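Local atomic coordinates of amidohydrolase 3 domain-containing protein (Pyrococcus horikoshii, PDB entry 3IGH), a protein that probably acts as a metal-dependent amidohydrolase that cleaves carbon-nitrogen bonds other than peptide bonds, its substrate being unknown. Residues A[76-81]-A[186-191]. Numbering follows the deposited sequence. Where two conformers were deposited one is given.
Sequences SLEMVD and YVYYIK
Glu78 of segment 76-81 faces Tyr188 and Tyr189 of helix 183-199 with the backbones well separated, the closest CA atoms being those of Glu78 and Tyr189, 8.2 Å apart. Long side chains therefore bridge the gap. Glu78 and Tyr188 approach head-on across it, and the phenol donates a hydrogen bond to the carboxylate, 2.7 Å from Tyr188 OH to Glu78 OE1. OE1 lies in the plane of the tyrosine ring, at its edge, whereas the hydroxyl stands above the carboxylate plane, 79° out of it; the two flat groups are nearly perpendicular. With CG anti to the carbonyl carbon (chi1 -64°), the methylene is set obliquely beside the Tyr188 ring, Glu78 CG 3.7 Å from Tyr188 CE2, and the bend at chi2 turns the carboxylate toward the hydroxyl. The same methylene comes to the edge of the second ring, with Glu78 CG 4.3 Å from Tyr189 CE1. In this amidohydrolase of the TIM-barrel clan, helix 183-199 leads into strand 202-210 and helix 70-78 follows strand 58-68, the two strands pairing in parallel, while strand 80-81 is an outermost strand, within this chain, of a separate mixed sheet. The contact lies at the surface, between the segment that leads from strand 58-68 out to strand 80-81 and the helix before strand 202-210. Tyr189 also packs on Met75 of helix 70-78. Were Glu78 cut back to an alanine, the Tyr188 hydroxyl would probably lose this acceptor, and Arg192, on the same helix as the two tyrosines, the carboxylate whose OE2 forms a salt bridge with its NE.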
ATOM      1  N   SER A  76     -16.381   6.233 -21.335  1.00 33.16           N
ATOM      2  CA  SER A  76     -17.476   7.100 -21.782  0.50 33.39           C
ATOM      3  C   SER A  76     -16.962   8.347 -22.499  1.00 35.58           C
ATOM      4  O   SER A  76     -17.555   8.797 -23.473  1.00 37.38           O
ATOM      5  CB  SER A  76     -18.343   7.506 -20.588  0.50 32.72           C
ATOM      6  OG  SER A  76     -19.420   8.341 -20.976  0.50 29.60           O
ATOM      7  N   LEU A  77     -15.862   8.902 -21.999  1.00 29.68           N
ATOM      8  CA  LEU A  77     -15.266  10.099 -22.595  1.00 34.66           C
ATOM      9  C   LEU A  77     -14.637   9.840 -23.973  1.00 39.09           C
ATOM     10  O   LEU A  77     -14.465  10.764 -24.767  1.00 39.63           O
ATOM     11  CB  LEU A  77     -14.242  10.732 -21.645  1.00 33.46           C
ATOM     12  CG  LEU A  77     -14.819  11.377 -20.371  1.00 37.83           C
ATOM     13  CD1 LEU A  77     -13.749  11.526 -19.292  1.00 37.08           C
ATOM     14  CD2 LEU A  77     -15.496  12.721 -20.659  1.00 37.70           C
ATOM     15  N   GLU A  78     -14.303   8.579 -24.234  1.00 35.31           N
ATOM     16  CA  GLU A  78     -13.692   8.148 -25.494  1.00 40.54           C
ATOM     17  C   GLU A  78     -14.685   7.539 -26.473  1.00 39.11           C
ATOM     18  O   GLU A  78     -14.367   7.358 -27.654  1.00 43.10           O
ATOM     19  CB  GLU A  78     -12.576   7.143 -25.196  1.00 39.98           C
ATOM     20  CG  GLU A  78     -11.431   7.764 -24.396  1.00 51.44           C
ATOM     21  CD  GLU A  78     -10.800   8.946 -25.124  1.00 68.33           C
ATOM     22  OE1 GLU A  78     -10.356   8.756 -26.276  1.00 68.44           O
ATOM     23  OE2 GLU A  78     -10.757  10.060 -24.555  1.00 65.09           O
ATOM     24  N   MET A  79     -15.877   7.221 -25.977  1.00 32.37           N
ATOM     25  CA  MET A  79     -16.930   6.570 -26.763  1.00 36.43           C
ATOM     26  C   MET A  79     -17.488   7.493 -27.846  1.00 40.90           C
ATOM     27  O   MET A  79     -17.452   8.717 -27.712  1.00 43.86           O
ATOM     28  CB  MET A  79     -18.085   6.132 -25.853  1.00 37.60           C
ATOM     29  CG  MET A  79     -17.994   4.722 -25.321  1.00 42.58           C
ATOM     30  SD  MET A  79     -19.437   4.304 -24.324  1.00 35.51           S
ATOM     31  CE  MET A  79     -19.251   2.539 -24.182  1.00 52.95           C
ATOM     32  N   VAL A  80     -18.004   6.889 -28.914  1.00 40.26           N
ATOM     33  CA  VAL A  80     -18.752   7.620 -29.932  1.00 38.94           C
ATOM     34  C   VAL A  80     -20.177   7.881 -29.435  1.00 32.75           C
ATOM     35  O   VAL A  80     -20.905   6.954 -29.053  1.00 31.95           O
ATOM     36  CB  VAL A  80     -18.779   6.862 -31.292  1.00 42.55           C
ATOM     37  CG1 VAL A  80     -19.508   7.680 -32.357  1.00 43.75           C
ATOM     38  CG2 VAL A  80     -17.361   6.560 -31.769  1.00 37.01           C
ATOM     39  N   ASP A  81     -20.562   9.153 -29.443  1.00 35.85           N
ATOM     40  CA  ASP A  81     -21.887   9.579 -29.008  1.00 37.75           C
ATOM     41  C   ASP A  81     -22.872   9.469 -30.183  1.00 38.26           C
ATOM     42  O   ASP A  81     -22.777  10.221 -31.156  1.00 40.52           O
ATOM     43  CB  ASP A  81     -21.804  11.020 -28.483  1.00 39.62           C
ATOM     44  CG  ASP A  81     -23.074  11.475 -27.777  1.00 45.88           C
ATOM     45  OD1 ASP A  81     -24.097  10.756 -27.806  1.00 42.77           O
ATOM     46  OD2 ASP A  81     -23.043  12.570 -27.179  1.00 58.23           O
ATOM     47  N   TYR A 186      -7.048   0.208 -19.464  1.00 31.16           N
ATOM     48  CA  TYR A 186      -7.510   0.718 -18.169  1.00 33.91           C
ATOM     49  C   TYR A 186      -6.665   1.887 -17.679  1.00 31.17           C
ATOM     50  O   TYR A 186      -7.216   2.856 -17.155  1.00 32.03           O
ATOM     51  CB  TYR A 186      -7.545  -0.386 -17.117  1.00 29.29           C
ATOM     52  CG  TYR A 186      -8.775  -1.267 -17.148  1.00 30.75           C
ATOM     53  CD1 TYR A 186      -8.803  -2.434 -17.917  1.00 29.70           C
ATOM     54  CD2 TYR A 186      -9.904  -0.946 -16.395  1.00 25.03           C
ATOM     55  CE1 TYR A 186      -9.929  -3.259 -17.934  1.00 27.53           C
ATOM     56  CE2 TYR A 186     -11.038  -1.755 -16.411  1.00 32.13           C
ATOM     57  CZ  TYR A 186     -11.037  -2.906 -17.183  1.00 32.11           C
ATOM     58  OH  TYR A 186     -12.135  -3.713 -17.189  1.00 30.26           O
ATOM     59  N   VAL A 187      -5.344   1.813 -17.862  1.00 28.99           N
ATOM     60  CA  VAL A 187      -4.456   2.933 -17.505  1.00 32.25           C
ATOM     61  C   VAL A 187      -4.879   4.188 -18.290  1.00 30.33           C
ATOM     62  O   VAL A 187      -5.037   5.260 -17.715  1.00 29.04           O
ATOM     63  CB  VAL A 187      -2.935   2.598 -17.719  1.00 34.16           C
ATOM     64  CG1 VAL A 187      -2.051   3.830 -17.571  1.00 31.13           C
ATOM     65  CG2 VAL A 187      -2.472   1.519 -16.741  1.00 33.06           C
ATOM     66  N   TYR A 188      -5.091   4.021 -19.594  1.00 32.61           N
ATOM     67  CA  TYR A 188      -5.527   5.104 -20.474  1.00 35.26           C
ATOM     68  C   TYR A 188      -6.883   5.689 -20.033  1.00 34.74           C
ATOM     69  O   TYR A 188      -7.027   6.908 -19.938  1.00 30.36           O
ATOM     70  CB  TYR A 188      -5.576   4.599 -21.921  1.00 33.42           C
ATOM     71  CG  TYR A 188      -6.145   5.586 -22.921  1.00 48.14           C
ATOM     72  CD1 TYR A 188      -5.336   6.555 -23.505  1.00 49.57           C
ATOM     73  CD2 TYR A 188      -7.486   5.531 -23.297  1.00 53.20           C
ATOM     74  CE1 TYR A 188      -5.854   7.462 -24.427  1.00 64.08           C
ATOM     75  CE2 TYR A 188      -8.014   6.428 -24.213  1.00 59.89           C
ATOM     76  CZ  TYR A 188      -7.194   7.389 -24.774  1.00 63.56           C
ATOM     77  OH  TYR A 188      -7.718   8.272 -25.686  1.00 66.35           O
ATOM     78  N   TYR A 189      -7.856   4.815 -19.754  1.00 29.92           N
ATOM     79  CA  TYR A 189      -9.185   5.259 -19.323  1.00 29.26           C
ATOM     80  C   TYR A 189      -9.156   5.994 -17.986  1.00 29.04           C
ATOM     81  O   TYR A 189      -9.805   7.031 -17.830  1.00 28.39           O
ATOM     82  CB  TYR A 189     -10.162   4.089 -19.249  1.00 29.83           C
ATOM     83  CG  TYR A 189     -10.544   3.503 -20.592  1.00 34.53           C
ATOM     84  CD1 TYR A 189     -10.748   4.318 -21.705  1.00 37.25           C
ATOM     85  CD2 TYR A 189     -10.729   2.130 -20.741  1.00 43.05           C
ATOM     86  CE1 TYR A 189     -11.117   3.777 -22.938  1.00 34.83           C
ATOM     87  CE2 TYR A 189     -11.088   1.581 -21.966  1.00 47.98           C
ATOM     88  CZ  TYR A 189     -11.277   2.410 -23.057  1.00 38.80           C
ATOM     89  OH  TYR A 189     -11.631   1.864 -24.267  1.00 47.94           O
ATOM     90  N   ILE A 190      -8.388   5.471 -17.032  1.00 30.71           N
ATOM     91  CA  ILE A 190      -8.300   6.102 -15.705  1.00 30.66           C
ATOM     92  C   ILE A 190      -7.592   7.456 -15.792  1.00 30.31           C
ATOM     93  O   ILE A 190      -8.010   8.424 -15.146  1.00 28.40           O
ATOM     94  CB  ILE A 190      -7.641   5.164 -14.647  1.00 29.75           C
ATOM     95  CG1 ILE A 190      -8.556   3.966 -14.376  1.00 27.80           C
ATOM     96  CG2 ILE A 190      -7.393   5.913 -13.325  1.00 26.11           C
ATOM     97  CD1 ILE A 190      -7.835   2.754 -13.773  1.00 29.11           C
ATOM     98  N   LYS A 191      -6.539   7.537 -16.603  1.00 28.57           N
ATOM     99  CA  LYS A 191      -5.859   8.826 -16.826  1.00 30.04           C
ATOM    100  C   LYS A 191      -6.817   9.859 -17.430  1.00 30.28           C
ATOM    101  O   LYS A 191      -6.854  11.006 -16.994  1.00 29.95           O
ATOM    102  CB  LYS A 191      -4.625   8.665 -17.712  1.00 32.98           C
ATOM    103  CG  LYS A 191      -3.421   8.060 -16.986  1.00 37.76           C
ATOM    104  CD  LYS A 191      -2.160   8.066 -17.850  1.00 45.21           C
ATOM    105  CE  LYS A 191      -1.376   9.359 -17.677  1.00 70.05           C
ATOM    106  NZ  LYS A 191      -0.038   9.278 -18.325  1.00 82.87           N
TER